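Local coordinates for pyruvate synthase subunit PorC (Thermotoga maritima MSB8, PDB 2RAA), which forms the gamma chain of the heterotetrameric enzyme that converts pyruvate and CoA to acetyl-CoA and CO2 while reducing ferredoxin, at residues A[41-44]-A[49-52]; A[94-99]-A[118-123]; A[107-112]-A[159-164]; A[138-143]-A[150-155]; A[87-92]-A[155-160]. One frame throughout, in Å; residues are numbered along the deposited sequence.

Overall arrangement
All five contacts lie in one alpha/beta domain built on a mixed sheet, and helix 150-161 ties three of them together. Contacts 3 and 5, with centres 6 Å apart, set the last turns of that helix against the neighbouring parallel strands 109-113 and 87-90, which are joined by a probable hydrogen bond from Leu111 N to Val88 O. Contact 4 holds the start of the same helix, 11 Å from contact 5 between centres. Contact 2 lies on the other face of the sheet, where Val121 packs on Leu110. Contact 1 is at the edge of the sheet, its centre 29 Å from that of contact 2 and on the opposite side of the chain's centre; it meets contact 3 through Ala43 and Val164.

Contact 1. Residues A[41-44]-A[49-52]; sequences EAAL and YVQA
With chi1 at -58°, Val50 carries CG1 beside its own backbone N and anti to its carbonyl carbon, and from there this methyl reaches the helix at Ala43. The other branch, CG2, sits between N and C and is offered to Leu44, whose CG stands anti to its backbone N (chi1 -172°). The contact is therefore split between the two methyls of one valine. Ala43 CB and Val50 CG1 press together at 3.5 Å, tighter than usual for two carbons. CG1 also lies 4.1 Å from Leu44 N, so it fits against the backbone of the helix's last turn as well as against the alanine. The second pair is looser: Leu44 CD1 and Val50 CG2 are 4.2 Å apart, with the two side chains crossing at about a right angle and Leu44 lying on the exposed side. No hydrogen bond joins the segments; this is plain apolar packing of a helix end on the strand that follows it. Strand 50-55 is outermost in the chain's sheet, running antiparallel to 64-72, whose Ile71 also packs on Ala43. On another side of helix 32-45, Ala42 meets Ala168 and Ile169 of helix 166-176.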
# COMPACT_ATOMS: atom_id res chain seq x y z
N GLU A 41 3.38 -8.07 -9.48
CA GLU A 41 4.58 -8.48 -10.25
C GLU A 41 5.64 -9.13 -9.38
O GLU A 41 6.23 -10.13 -9.79
CB GLU A 41 5.12 -7.32 -11.07
CG GLU A 41 4.45 -7.27 -12.42
CD GLU A 41 4.51 -5.94 -13.12
OE1 GLU A 41 5.26 -5.03 -12.67
OE2 GLU A 41 3.77 -5.81 -14.14
N ALA A 42 5.83 -8.64 -8.17
CA ALA A 42 6.80 -9.24 -7.22
C ALA A 42 6.43 -10.65 -6.84
O ALA A 42 7.29 -11.53 -6.78
CB ALA A 42 6.84 -8.42 -5.98
N ALA A 43 5.15 -10.86 -6.53
CA ALA A 43 4.68 -12.21 -6.12
C ALA A 43 4.72 -13.19 -7.30
O ALA A 43 4.93 -14.40 -7.12
CB ALA A 43 3.26 -12.11 -5.53
N LEU A 44 4.52 -12.65 -8.51
CA LEU A 44 4.55 -13.46 -9.75
C LEU A 44 5.94 -14.08 -9.96
O LEU A 44 6.07 -15.28 -10.22
CB LEU A 44 4.21 -12.59 -10.95
CG LEU A 44 4.00 -13.28 -12.31
CD1 LEU A 44 2.87 -14.32 -12.28
CD2 LEU A 44 3.73 -12.21 -13.36
N TYR A 49 0.45 -17.40 -7.34
CA TYR A 49 -0.75 -17.05 -8.11
C TYR A 49 -1.18 -15.65 -7.75
O TYR A 49 -1.33 -15.36 -6.57
CB TYR A 49 -1.88 -17.92 -7.70
CG TYR A 49 -1.81 -19.29 -8.22
CD1 TYR A 49 -1.14 -20.28 -7.50
CD2 TYR A 49 -2.45 -19.65 -9.41
CE1 TYR A 49 -1.08 -21.61 -7.96
CE2 TYR A 49 -2.39 -20.99 -9.88
CZ TYR A 49 -1.71 -21.96 -9.14
OH TYR A 49 -1.64 -23.28 -9.56
N VAL A 50 -1.40 -14.78 -8.73
CA VAL A 50 -1.74 -13.39 -8.41
C VAL A 50 -2.79 -12.79 -9.31
O VAL A 50 -2.97 -13.19 -10.45
CB VAL A 50 -0.51 -12.49 -8.48
CG1 VAL A 50 0.54 -13.01 -7.52
CG2 VAL A 50 0.03 -12.44 -9.90
N GLN A 51 -3.49 -11.82 -8.77
CA GLN A 51 -4.40 -11.01 -9.53
C GLN A 51 -4.30 -9.61 -8.99
O GLN A 51 -4.04 -9.42 -7.78
CB GLN A 51 -5.80 -11.54 -9.36
CG GLN A 51 -6.81 -10.81 -10.19
CD GLN A 51 -8.20 -11.24 -9.88
OE1 GLN A 51 -8.63 -11.19 -8.73
NE2 GLN A 51 -8.93 -11.65 -10.91
N ALA A 52 -4.52 -8.64 -9.87
CA ALA A 52 -4.44 -7.23 -9.54
C ALA A 52 -5.12 -6.40 -10.60
O ALA A 52 -4.76 -6.49 -11.77
CB ALA A 52 -3.01 -6.82 -9.46

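Contact 2. Residues A[94-99]-A[118-123]; sequences TLLSPA and FEFVRK
Leu96 meets Phe120 with one methyl and Val121 with both, joining the loop after strand 87-90 to the helix of a beta-alpha-beta crossover. That helix, 118-125, links the parallel neighbours 109-113 and 130-134, and the leucine reaches it from the loop that precedes strand 109-113. Along the helix, Phe118 comes first; its carbonyl O takes the N-H of Arg122 at 2.8 Å, closing the opening turn, while its ring lies on Ile131 and Val133 of the sheet. Phe120 is next on the side near the loop. Its CG is anti to the backbone N (chi1 170°), and the ring end approaches the leucine more closely than its root does. CE2 comes within 4.3 Å of Leu96 CD1, which meets the ring obliquely; the same ring has a cation-pi partner in Lys116. Val121 follows, buried between the loop and the sheet. Its two branches each face one branch of the leucine: Val121 CG1 is 4.3 Å from Leu96 CD2, and Val121 CG2 is also 4.3 Å from Leu96 CD1. All these approaches are at comfortable van der Waals separation, and the contact is purely apolar. Leu96 CD1 is thus shared between the aromatic ring and the valine, whereas CD2 is turned to the valine and to Val112 of the sheet. Farther on, Arg122 turns to the backbone of Phe127, and at Lys123 the next helical bond closes, from Lys123 N to Glu119 O at 3.0 Å.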
# COMPACT_ATOMS: atom_id res chain seq x y z
N THR A 94 -7.29 11.79 3.50
CA THR A 94 -8.50 12.46 3.14
C THR A 94 -9.66 11.56 2.77
O THR A 94 -10.81 11.96 2.88
CB THR A 94 -8.18 13.33 1.98
OG1 THR A 94 -8.06 14.65 2.47
CG2 THR A 94 -9.22 13.24 0.96
N LEU A 95 -9.36 10.34 2.34
CA LEU A 95 -10.39 9.39 1.96
C LEU A 95 -10.90 8.53 3.14
O LEU A 95 -11.81 7.71 2.95
CB LEU A 95 -9.83 8.47 0.86
CG LEU A 95 -9.42 9.19 -0.43
CD1 LEU A 95 -8.65 8.27 -1.29
CD2 LEU A 95 -10.63 9.74 -1.18
N LEU A 96 -10.33 8.71 4.33
CA LEU A 96 -10.71 7.91 5.49
C LEU A 96 -12.18 8.13 5.83
O LEU A 96 -12.64 9.27 5.88
CB LEU A 96 -9.83 8.22 6.70
CG LEU A 96 -8.41 7.63 6.80
CD1 LEU A 96 -7.66 8.26 7.97
CD2 LEU A 96 -8.40 6.09 6.93
N SER A 97 -12.89 7.04 6.07
CA SER A 97 -14.33 7.04 6.33
C SER A 97 -14.70 5.61 6.69
O SER A 97 -13.97 4.68 6.34
CB SER A 97 -15.13 7.46 5.09
OG SER A 97 -15.23 6.42 4.13
N PRO A 98 -15.85 5.40 7.35
CA PRO A 98 -16.21 4.03 7.72
C PRO A 98 -16.52 3.12 6.52
O PRO A 98 -16.40 1.90 6.63
CB PRO A 98 -17.45 4.24 8.61
CG PRO A 98 -18.04 5.53 8.14
CD PRO A 98 -16.86 6.39 7.77
N ALA A 99 -16.91 3.71 5.38
CA ALA A 99 -17.14 2.95 4.15
C ALA A 99 -15.85 2.30 3.64
O ALA A 99 -15.87 1.23 3.03
CB ALA A 99 -17.71 3.87 3.08
N PHE A 118 -3.07 6.87 15.69
CA PHE A 118 -4.03 5.77 15.62
C PHE A 118 -5.43 6.21 16.02
O PHE A 118 -6.41 5.84 15.38
CB PHE A 118 -3.59 4.59 16.48
CG PHE A 118 -2.16 4.16 16.26
CD1 PHE A 118 -1.75 3.67 15.04
CD2 PHE A 118 -1.22 4.25 17.28
CE1 PHE A 118 -0.43 3.29 14.83
CE2 PHE A 118 0.09 3.87 17.08
CZ PHE A 118 0.49 3.39 15.85
N GLU A 119 -5.50 7.03 17.07
CA GLU A 119 -6.77 7.53 17.59
C GLU A 119 -7.54 8.33 16.55
O GLU A 119 -8.75 8.19 16.43
CB GLU A 119 -6.52 8.40 18.83
CG GLU A 119 -7.77 8.73 19.63
CD GLU A 119 -7.44 9.49 20.92
OE1 GLU A 119 -6.53 10.37 20.89
OE2 GLU A 119 -8.11 9.22 21.95
N PHE A 120 -6.84 9.18 15.79
CA PHE A 120 -7.48 9.94 14.72
C PHE A 120 -8.08 9.03 13.65
O PHE A 120 -9.22 9.22 13.21
CB PHE A 120 -6.48 10.90 14.05
CG PHE A 120 -7.02 11.54 12.81
CD1 PHE A 120 -8.01 12.50 12.89
CD2 PHE A 120 -6.55 11.16 11.56
CE1 PHE A 120 -8.53 13.08 11.73
CE2 PHE A 120 -7.05 11.74 10.40
CZ PHE A 120 -8.04 12.70 10.48
N VAL A 121 -7.29 8.03 13.26
CA VAL A 121 -7.70 7.08 12.23
C VAL A 121 -8.91 6.26 12.72
O VAL A 121 -9.83 5.97 11.96
CB VAL A 121 -6.54 6.12 11.86
CG1 VAL A 121 -7.00 5.09 10.83
CG2 VAL A 121 -5.33 6.92 11.35
N ARG A 122 -8.87 5.89 13.99
CA ARG A 122 -9.94 5.15 14.63
C ARG A 122 -11.24 5.93 14.63
O ARG A 122 -12.31 5.36 14.43
CB ARG A 122 -9.55 4.84 16.07
CG ARG A 122 -9.79 3.42 16.49
CD ARG A 122 -8.68 2.95 17.41
NE ARG A 122 -8.31 1.56 17.15
CZ ARG A 122 -7.15 1.01 17.52
NH1 ARG A 122 -6.24 1.73 18.18
NH2 ARG A 122 -6.92 -0.26 17.22
N LYS A 123 -11.14 7.24 14.86
CA LYS A 123 -12.31 8.13 14.90
C LYS A 123 -12.93 8.23 13.53
O LYS A 123 -14.14 8.11 13.39
CB LYS A 123 -11.92 9.54 15.39
CG LYS A 123 -13.10 10.52 15.54

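Contact 3. Residues A[107-112]-A[159-164]; sequences DGILLV and RVTGIV
The C-terminal end of helix 150-161 packs here on a central parallel strand of the alpha/beta sheet, 109-113, with Ile109 and Val160 meeting across the gap. Ile109 has CG1 beside its backbone N (chi1 -63°) and an extended outer bond, chi2 -179°, which carries CD1 out to the helix end. That methyl is closely seated: it lies 3.3 Å from the carbonyl oxygen Val160 O and 3.8 Å from Val160 CG2. Further in, Ile109 CG2 touches the same valine methyl, CG2, at 4.2 Å, so Val160 CG2 is met by both arms of the isoleucine as the two side chains cross obliquely. Thr161 adds only a marginal touch through its own methyl. Cys132 of the adjacent strand, disulfide-bonded to Cys202, packs on both Ile109 and Val160 and extends the apolar patch. Just beyond, the helix stops at Gly162, whose phi is positive. At this exit the Thr161 hydroxyl hydrogen-bonds back to Leu157 O and also forms an ST turn, accepting Ile163 N at Thr161 OG1 over 3.1 Å with an N-H...O angle of 149°.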
# COMPACT_ATOMS: atom_id res chain seq x y z
N ASP A 107 -9.14 -9.11 12.84
CA ASP A 107 -7.71 -9.54 12.78
C ASP A 107 -6.97 -9.02 11.52
O ASP A 107 -5.84 -9.42 11.28
CB ASP A 107 -7.42 -11.05 13.15
CG ASP A 107 -8.23 -12.10 12.35
OD1 ASP A 107 -8.54 -11.87 11.16
OD2 ASP A 107 -8.52 -13.19 12.92
N GLY A 108 -7.59 -8.08 10.79
CA GLY A 108 -6.99 -7.48 9.60
C GLY A 108 -6.26 -6.18 9.92
O GLY A 108 -6.26 -5.75 11.07
N ILE A 109 -5.68 -5.54 8.89
CA ILE A 109 -4.86 -4.33 9.07
C ILE A 109 -5.37 -3.17 8.27
O ILE A 109 -5.74 -3.31 7.12
CB ILE A 109 -3.37 -4.56 8.63
CG1 ILE A 109 -2.73 -5.63 9.51
CG2 ILE A 109 -2.57 -3.26 8.68
CD1 ILE A 109 -1.27 -5.92 9.20
N LEU A 110 -5.37 -2.01 8.89
CA LEU A 110 -5.66 -0.77 8.19
C LEU A 110 -4.33 -0.03 8.16
O LEU A 110 -3.78 0.31 9.21
CB LEU A 110 -6.75 0.00 8.89
CG LEU A 110 -7.09 1.39 8.42
CD1 LEU A 110 -7.40 1.44 6.92
CD2 LEU A 110 -8.28 1.88 9.26
N LEU A 111 -3.81 0.17 6.96
CA LEU A 111 -2.52 0.83 6.76
C LEU A 111 -2.82 2.18 6.10
O LEU A 111 -3.59 2.24 5.12
CB LEU A 111 -1.61 -0.06 5.89
CG LEU A 111 -0.31 0.57 5.36
CD1 LEU A 111 0.63 0.98 6.49
CD2 LEU A 111 0.36 -0.34 4.32
N VAL A 112 -2.24 3.26 6.65
CA VAL A 112 -2.56 4.64 6.21
C VAL A 112 -1.33 5.53 6.09
O VAL A 112 -0.40 5.45 6.87
CB VAL A 112 -3.61 5.32 7.17
CG1 VAL A 112 -4.17 6.60 6.56
CG2 VAL A 112 -4.77 4.38 7.49
N ARG A 159 6.37 -4.72 5.18
CA ARG A 159 6.71 -4.78 6.58
C ARG A 159 5.57 -5.30 7.46
O ARG A 159 5.76 -6.29 8.19
CB ARG A 159 7.22 -3.43 7.05
CG ARG A 159 7.54 -3.31 8.53
CD ARG A 159 8.85 -3.99 8.90
NE ARG A 159 9.04 -3.91 10.34
CZ ARG A 159 9.60 -2.90 11.00
NH1 ARG A 159 10.09 -1.84 10.38
NH2 ARG A 159 9.69 -2.96 12.32
N VAL A 160 4.37 -4.74 7.37
CA VAL A 160 3.28 -5.18 8.30
C VAL A 160 2.55 -6.46 7.95
O VAL A 160 1.85 -7.00 8.79
CB VAL A 160 2.20 -4.11 8.50
CG1 VAL A 160 2.87 -2.80 8.86
CG2 VAL A 160 1.28 -3.97 7.23
N THR A 161 2.69 -6.95 6.72
CA THR A 161 2.05 -8.20 6.32
C THR A 161 3.02 -9.34 6.02
O THR A 161 2.63 -10.48 5.98
CB THR A 161 1.26 -8.03 4.99
OG1 THR A 161 2.18 -7.66 3.95
CG2 THR A 161 0.16 -7.00 5.11
N GLY A 162 4.26 -9.02 5.71
CA GLY A 162 5.21 -10.05 5.25
C GLY A 162 4.78 -10.75 3.97
O GLY A 162 5.27 -11.83 3.68
N ILE A 163 3.92 -10.14 3.16
CA ILE A 163 3.30 -10.86 2.01
C ILE A 163 4.30 -11.31 0.96
O ILE A 163 4.09 -12.31 0.28
CB ILE A 163 2.14 -10.06 1.40
CG1 ILE A 163 1.37 -10.85 0.35
CG2 ILE A 163 2.67 -8.72 0.81
CD1 ILE A 163 0.85 -12.22 0.77
N VAL A 164 5.41 -10.58 0.85
CA VAL A 164 6.53 -10.96 -0.01
C VAL A 164 7.80 -10.43 0.65
O VAL A 164 7.70 -9.60 1.54
CB VAL A 164 6.44 -10.36 -1.43
CG1 VAL A 164 5.18 -10.84 -2.14
CG2 VAL A 164 6.53 -8.79 -1.41

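Contact 4. Residues A[138-143]-A[150-155]; sequences DIALQE and NTPMLG
Ile139 O takes the N-H of Glu143 at 2.9 Å, a helical bond that holds the turn from which Ile139 and Ala140 lean on Pro152. The proline does the touching with one atom above all, CG. It lies 3.8 Å from Ile139 CG2 and 4.0 Å from Ile139 CB, and the methyl Ala140 CB stands 4.3 Å from the same Pro152 CG. The backbone is involved too, since Pro152 CG comes within 4.2 Å of Ala140 N. This corner of the ring therefore fits against two consecutive residues of one turn. Ile139 has its CG2 anti to the backbone N, while CG1, with chi1 at -63°, runs beside that N and sends CD1 past the ring, 4.3 Å from Pro152 CB. Ile139 and the proline ring run alongside each other, pointing opposite ways. In the fold two successive helices joined by a short loop meet here: helix 136-143 ends, and helix 150-161 begins and runs over a face of the central sheet. Pro152 sits in the first turn of the second helix, where the lack of an N-H costs no helical hydrogen bond; the regular pattern is in place by Leu154 N, which bonds Asn150 O at 2.9 Å. Ala136, earlier in the first helix, also packs on Pro152. Helix 183-199 flanks the junction, its Arg195 and Glu199 lying on Ile139 and its Arg191 forming a salt bridge with Glu143. At the start of the second helix Asn150 ND2 bonds Gly31 O.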
# COMPACT_ATOMS: atom_id res chain seq x y z
N ASP A 138 6.13 12.35 2.88
CA ASP A 138 7.40 12.95 3.26
C ASP A 138 8.60 12.08 3.03
O ASP A 138 9.65 12.58 2.62
CB ASP A 138 7.37 13.44 4.71
CG ASP A 138 6.58 14.78 4.87
OD1 ASP A 138 6.72 15.70 4.03
OD2 ASP A 138 5.82 14.89 5.86
N ILE A 139 8.49 10.77 3.29
CA ILE A 139 9.58 9.87 2.88
C ILE A 139 9.92 10.06 1.38
O ILE A 139 11.10 10.21 0.98
CB ILE A 139 9.26 8.36 3.16
CG1 ILE A 139 9.08 8.11 4.67
CG2 ILE A 139 10.38 7.51 2.54
CD1 ILE A 139 8.77 6.51 5.15
N ALA A 140 8.89 10.10 0.55
CA ALA A 140 9.07 10.25 -0.90
C ALA A 140 9.62 11.62 -1.26
O ALA A 140 10.46 11.75 -2.17
CB ALA A 140 7.74 10.01 -1.61
N LEU A 141 9.15 12.68 -0.60
CA LEU A 141 9.69 14.00 -0.94
C LEU A 141 11.18 14.02 -0.65
O LEU A 141 11.94 14.65 -1.37
CB LEU A 141 9.00 15.13 -0.20
CG LEU A 141 7.61 15.52 -0.69
CD1 LEU A 141 6.93 16.21 0.47
CD2 LEU A 141 7.65 16.42 -1.96
N GLN A 142 11.58 13.32 0.40
CA GLN A 142 12.98 13.27 0.80
C GLN A 142 13.82 12.42 -0.15
O GLN A 142 14.93 12.80 -0.54
CB GLN A 142 13.11 12.71 2.22
CG GLN A 142 12.59 13.61 3.32
CD GLN A 142 13.23 13.33 4.67
OE1 GLN A 142 12.57 12.86 5.61
NE2 GLN A 142 14.54 13.61 4.78
N GLU A 143 13.28 11.27 -0.53
CA GLU A 143 14.07 10.30 -1.25
C GLU A 143 13.98 10.43 -2.75
O GLU A 143 15.03 10.41 -3.43
CB GLU A 143 13.69 8.88 -0.80
CG GLU A 143 14.03 8.56 0.65
CD GLU A 143 15.52 8.75 1.00
OE1 GLU A 143 16.43 8.69 0.13
OE2 GLU A 143 15.78 8.94 2.20
N ASN A 150 3.28 6.09 -2.96
CA ASN A 150 3.02 4.71 -3.25
C ASN A 150 4.16 3.77 -2.91
O ASN A 150 3.88 2.72 -2.38
CB ASN A 150 2.45 4.54 -4.67
CG ASN A 150 3.41 4.98 -5.78
OD1 ASN A 150 4.36 5.74 -5.55
ND2 ASN A 150 3.15 4.49 -7.00
N THR A 151 5.42 4.16 -3.14
CA THR A 151 6.54 3.25 -2.87
C THR A 151 6.80 3.05 -1.39
O THR A 151 6.97 1.91 -0.93
CB THR A 151 7.81 3.63 -3.62
OG1 THR A 151 7.55 3.62 -5.02
CG2 THR A 151 8.96 2.60 -3.35
N PRO A 152 6.83 4.13 -0.61
CA PRO A 152 6.91 3.87 0.83
C PRO A 152 5.71 3.10 1.37
O PRO A 152 5.84 2.31 2.31
CB PRO A 152 6.98 5.27 1.43
CG PRO A 152 7.55 6.14 0.34
CD PRO A 152 6.88 5.57 -0.90
N MSE A 153 4.52 3.30 0.81
CA MSE A 153 3.35 2.53 1.27
C MSE A 153 3.55 1.04 0.95
O MSE A 153 3.20 0.15 1.75
CB MSE A 153 2.06 3.07 0.68
CG MSE A 153 1.67 4.42 1.24
SE MSE A 153 1.31 4.45 3.12
CE MSE A 153 -0.57 3.77 3.07
N LEU A 154 4.12 0.76 -0.21
CA LEU A 154 4.47 -0.63 -0.50
C LEU A 154 5.41 -1.20 0.52
O LEU A 154 5.25 -2.33 0.96
CB LEU A 154 5.15 -0.74 -1.85
CG LEU A 154 4.34 -1.33 -2.96
CD1 LEU A 154 5.22 -1.28 -4.16
CD2 LEU A 154 4.00 -2.74 -2.54
N GLY A 155 6.46 -0.47 0.85
CA GLY A 155 7.42 -0.95 1.84
C GLY A 155 6.78 -1.17 3.19
O GLY A 155 6.97 -2.19 3.85

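Contact 5. Residues A[87-92]-A[155-160]; sequences VVVVID and GALVRV
Leu157 packs on Val87 and Val89 in the middle of the alpha/beta sandwich, where helix 150-161 lies over parallel strand 87-90 of the sheet. The strand residues at alternate positions, Val87 and Val89, point toward the helix, while Val88 between them points away, to the other face of the sheet. The tight part is a single methyl: Leu157 CD1 stands 3.9 Å from Val87 CG1 and 4.0 Å from Val89 CG2, touching both valines at once. Leu157 gets there with its CG anti to the backbone N (chi1 -171°) and chi2 at 54°, so that the branch end comes nearer the strand than its CB bond alone would suggest. The leucine crosses Val89 at about a right angle but passes Val87 at a slant. All three residues are buried, and no hydrogen bond spans them. Toward the end of the helix the packing thins out. Val160, partly exposed, comes no closer than 5.5 Å, from its CG2 to Val87 CG1, and belongs more to the neighbouring strand 109-113. Arg159 is on the solvent side, where its NH1 bonds the backbone oxygen of Tyr197. Back in the core, Met153 fills in beside Val89 one turn earlier on the helix. The second branch of the leucine stands off slightly, with Leu157 CD2 4.7 Å from Val89 CG2.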
# COMPACT_ATOMS: atom_id res chain seq x y z
N VAL A 87 -6.34 -6.66 4.28
CA VAL A 87 -5.66 -5.39 4.55
C VAL A 87 -6.26 -4.33 3.69
O VAL A 87 -6.52 -4.57 2.53
CB VAL A 87 -4.13 -5.44 4.18
CG1 VAL A 87 -3.44 -4.10 4.45
CG2 VAL A 87 -3.41 -6.56 4.97
N VAL A 88 -6.47 -3.15 4.27
CA VAL A 88 -6.97 -1.98 3.56
C VAL A 88 -5.87 -0.96 3.67
O VAL A 88 -5.35 -0.75 4.76
CB VAL A 88 -8.33 -1.44 4.15
CG1 VAL A 88 -8.68 -0.10 3.57
CG2 VAL A 88 -9.47 -2.45 3.88
N VAL A 89 -5.52 -0.36 2.54
CA VAL A 89 -4.39 0.56 2.42
C VAL A 89 -4.95 1.86 1.91
O VAL A 89 -5.57 1.90 0.87
CB VAL A 89 -3.34 0.04 1.41
CG1 VAL A 89 -2.21 1.01 1.27
CG2 VAL A 89 -2.83 -1.32 1.81
N VAL A 90 -4.77 2.93 2.67
CA VAL A 90 -5.34 4.22 2.31
C VAL A 90 -4.17 5.18 2.12
O VAL A 90 -3.55 5.60 3.07
CB VAL A 90 -6.35 4.71 3.38
CG1 VAL A 90 -6.83 6.11 3.10
CG2 VAL A 90 -7.54 3.74 3.45
N ILE A 91 -3.87 5.51 0.88
CA ILE A 91 -2.70 6.30 0.60
C ILE A 91 -2.99 7.79 0.62
O ILE A 91 -2.06 8.59 0.41
CB ILE A 91 -2.00 5.87 -0.74
CG1 ILE A 91 -2.80 6.26 -1.97
CG2 ILE A 91 -1.71 4.37 -0.74
CD1 ILE A 91 -2.04 6.01 -3.24
N ASP A 92 -4.25 8.16 0.86
CA ASP A 92 -4.63 9.58 1.03
C ASP A 92 -5.55 9.74 2.23
O ASP A 92 -6.72 9.37 2.12
CB ASP A 92 -5.29 10.10 -0.23
CG ASP A 92 -5.74 11.55 -0.11
OD1 ASP A 92 -5.76 12.11 1.01
OD2 ASP A 92 -6.05 12.13 -1.14
N GLY A 155 6.46 -0.47 0.85
CA GLY A 155 7.42 -0.95 1.84
C GLY A 155 6.78 -1.17 3.19
O GLY A 155 6.97 -2.19 3.85
N ALA A 156 6.00 -0.20 3.63
CA ALA A 156 5.16 -0.35 4.83
C ALA A 156 4.32 -1.61 4.77
O ALA A 156 4.25 -2.35 5.73
CB ALA A 156 4.27 0.83 5.02
N LEU A 157 3.69 -1.85 3.63
CA LEU A 157 2.85 -3.04 3.44
C LEU A 157 3.58 -4.34 3.64
O LEU A 157 3.07 -5.29 4.26
CB LEU A 157 2.29 -3.03 2.02
CG LEU A 157 1.20 -4.05 1.67
CD1 LEU A 157 -0.02 -4.01 2.62
CD2 LEU A 157 0.85 -3.77 0.25
N VAL A 158 4.75 -4.42 3.01
CA VAL A 158 5.58 -5.58 3.08
C VAL A 158 5.99 -5.80 4.51
O VAL A 158 5.94 -6.91 5.02
CB VAL A 158 6.79 -5.43 2.17
CG1 VAL A 158 7.91 -6.42 2.58
CG2 VAL A 158 6.33 -5.59 0.72
N ARG A 159 6.37 -4.72 5.18
CA ARG A 159 6.71 -4.78 6.58
C ARG A 159 5.57 -5.30 7.46
O ARG A 159 5.76 -6.29 8.19
CB ARG A 159 7.22 -3.43 7.05
CG ARG A 159 7.54 -3.31 8.53
CD ARG A 159 8.85 -3.99 8.90
NE ARG A 159 9.04 -3.91 10.34
CZ ARG A 159 9.60 -2.90 11.00
NH1 ARG A 159 10.09 -1.84 10.38
NH2 ARG A 159 9.69 -2.96 12.32
N VAL A 160 4.37 -4.74 7.37
CA VAL A 160 3.28 -5.18 8.30
C VAL A 160 2.55 -6.46 7.95
O VAL A 160 1.85 -7.00 8.79
CB VAL A 160 2.20 -4.11 8.50
CG1 VAL A 160 2.87 -2.80 8.86
CG2 VAL A 160 1.28 -3.97 7.23